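Local coordinates for protein EST1E (Clostridium proteoclasticum, PDB 2WTM) that hydrolyses ester bonds as a promiscuous feruloyl esterase of a rumen bacterium, probably through the serine nucleophile of an alpha/beta-hydrolase fold, at residues T100-A105 against D123-L128. Residues are numbered along the deposited sequence; the frame is centred on the assembly and turned at random.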
loop_
_atom_site.group_PDB
_atom_site.type_symbol
_atom_site.label_atom_id
_atom_site.label_comp_id
_atom_site.label_asym_id
_atom_site.label_seq_id
_atom_site.Cartn_x
_atom_site.Cartn_y
_atom_site.Cartn_z
ATOM N N THR A 100 19.451 7.908 18.869
ATOM C CA THR A 100 19.384 9.316 18.618
ATOM C C THR A 100 18.588 9.602 17.336
ATOM O O THR A 100 17.363 9.718 17.373
ATOM C CB THR A 100 20.784 9.973 18.605
ATOM O OG1 THR A 100 21.641 9.443 17.584
ATOM C CG2 THR A 100 21.453 9.762 19.990
ATOM N N ASP A 101 19.280 9.693 16.221
ATOM C CA ASP A 101 18.643 9.885 14.925
ATOM C C ASP A 101 18.492 8.530 14.186
ATOM O O ASP A 101 19.302 7.619 14.334
ATOM C CB ASP A 101 19.459 10.811 14.076
ATOM C CG ASP A 101 19.716 12.162 14.723
ATOM O OD1 ASP A 101 18.712 12.869 14.995
ATOM O OD2 ASP A 101 20.910 12.504 14.914
ATOM N N ILE A 102 17.471 8.448 13.292
ATOM C CA ILE A 102 17.261 7.223 12.514
ATOM C C ILE A 102 17.525 7.525 11.037
ATOM O O ILE A 102 17.136 8.608 10.562
ATOM C CB ILE A 102 15.819 6.686 12.695
ATOM C CG1 ILE A 102 15.570 6.453 14.208
ATOM C CG2 ILE A 102 15.548 5.435 11.854
ATOM C CD1 ILE A 102 14.166 6.061 14.531
ATOM N N TYR A 103 18.225 6.620 10.364
ATOM C CA TYR A 103 18.525 6.738 8.957
ATOM C C TYR A 103 17.964 5.534 8.221
ATOM O O TYR A 103 17.636 4.566 8.839
ATOM C CB TYR A 103 20.024 6.763 8.760
ATOM C CG TYR A 103 20.697 7.969 9.383
ATOM C CD1 TYR A 103 20.970 9.089 8.618
ATOM C CD2 TYR A 103 21.129 7.973 10.711
ATOM C CE1 TYR A 103 21.618 10.203 9.170
ATOM C CE2 TYR A 103 21.793 9.098 11.256
ATOM C CZ TYR A 103 22.012 10.181 10.478
ATOM O OH TYR A 103 22.677 11.341 10.939
ATOM N N MET A 104 17.888 5.589 6.896
ATOM C CA MET A 104 17.502 4.443 6.113
ATOM C C MET A 104 18.471 4.212 4.969
ATOM O O MET A 104 18.940 5.120 4.303
ATOM C CB MET A 104 16.115 4.566 5.510
ATOM C CG MET A 104 14.992 4.484 6.489
ATOM S SD MET A 104 13.385 4.726 5.604
ATOM C CE MET A 104 12.258 4.394 6.890
ATOM N N ALA A 105 18.655 2.930 4.673
ATOM C CA ALA A 105 19.471 2.471 3.487
ATOM C C ALA A 105 18.823 1.177 2.965
ATOM O O ALA A 105 18.168 0.453 3.697
ATOM C CB ALA A 105 20.967 2.187 3.887
ATOM N N ASP A 123 9.794 13.340 8.579
ATOM C CA ASP A 123 10.057 14.019 9.844
ATOM C C ASP A 123 11.119 13.291 10.670
ATOM O O ASP A 123 11.802 13.959 11.451
ATOM C CB ASP A 123 8.787 14.284 10.664
ATOM C CG ASP A 123 7.856 13.089 10.797
ATOM O OD1 ASP A 123 7.933 12.168 9.976
ATOM O OD2 ASP A 123 6.967 13.141 11.680
ATOM N N ILE A 124 11.244 11.969 10.480
ATOM C CA ILE A 124 11.913 11.024 11.402
ATOM C C ILE A 124 13.245 10.618 10.800
ATOM O O ILE A 124 14.199 10.349 11.499
ATOM C CB ILE A 124 11.036 9.652 11.555
ATOM C CG1 ILE A 124 9.595 9.926 11.923
ATOM C CG2 ILE A 124 11.630 8.660 12.538
ATOM C CD1 ILE A 124 9.480 10.833 13.176
ATOM N N ILE A 125 13.294 10.458 9.500
ATOM C CA ILE A 125 14.476 9.869 8.837
ATOM C C ILE A 125 15.423 10.961 8.420
ATOM O O ILE A 125 15.111 11.765 7.536
ATOM C CB ILE A 125 14.065 8.986 7.615
ATOM C CG1 ILE A 125 13.012 7.954 8.019
ATOM C CG2 ILE A 125 15.304 8.430 6.941
ATOM C CD1 ILE A 125 13.543 7.046 9.144
ATOM N N LYS A 126 16.626 10.963 9.003
ATOM C CA LYS A 126 17.503 12.094 8.881
ATOM C C LYS A 126 18.274 12.191 7.557
ATOM O O LYS A 126 18.624 13.266 7.074
ATOM C CB LYS A 126 18.453 12.067 10.071
ATOM C CG LYS A 126 19.454 13.264 10.107
ATOM C CD LYS A 126 20.067 13.264 11.527
ATOM C CE LYS A 126 21.155 14.383 11.750
ATOM N NZ LYS A 126 22.170 14.217 10.784
ATOM N N ALA A 127 18.610 11.039 6.986
ATOM C CA ALA A 127 19.188 10.918 5.667
ATOM C C ALA A 127 18.876 9.531 5.081
ATOM O O ALA A 127 18.472 8.645 5.852
ATOM C CB ALA A 127 20.718 11.158 5.695
ATOM N N LEU A 128 19.141 9.359 3.796
ATOM C CA LEU A 128 18.609 8.225 3.019
ATOM C C LEU A 128 19.675 7.770 2.067
ATOM O O LEU A 128 20.298 8.578 1.358
ATOM C CB LEU A 128 17.384 8.719 2.236
ATOM C CG LEU A 128 16.853 7.732 1.238
ATOM C CD1 LEU A 128 16.268 6.514 1.858
ATOM C CD2 LEU A 128 15.818 8.453 0.445
HETATM O O HOH W 1 15.516 10.434 13.700
#
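Strand 99-107 and residues 125-128 of strand 125-131 run parallel here, their segment axes splayed by 33°. Beside Ile102 a water bridges the gap, accepting from Ile102 N at 2.8 Å and donating to Ile124 O. Direct bonding follows: Lys126 N gives a nearly straight bond to Ile102 O (2.9 Å), lying almost along the C=O axis, and Ile125 CA makes a CA-H...O contact with the same oxygen. Met104 N then donates to Ala127 O over a longer 3.3 Å, in the carbonyl plane. Met104 also bonds the backbone of Ile129, and Ile125 O is hydrogen-bonded to Tyr188 OH.

Lys126, with CG anti to its backbone N (chi1 -178°), runs extended alongside Tyr103, its CB over one face of the ring in a CH-pi contact. A final bend at chi4 brings NZ to Tyr103 OH, 2.9 Å away, as donor; NZ also bonds Gln248 O on helix 234-249. Asp101 crosses the lysine chain obliquely, its CG 3.4 Å from Lys126 CD, but its OD2 stays 4.6 Å from NZ, too far for a salt bridge, though the opposite charges probably attract. Ala127 CB meets the Tyr103 ring edge in plane. Met104 and Leu128 point to one face of the sheet; the methionine chain, extended beyond CG, crosses Ile125 at about a right angle, CE 3.7 Å from Ile125 CD1.

In this beta-alpha-beta crossover the connecting helix 109-120 covers Met104 and Leu128, helix 234-249 packs on Tyr103 and Ala127, and strand 27-33 hydrogen-bonds along the other edge of strand 99-107, which leads to the probable nucleophile elbow.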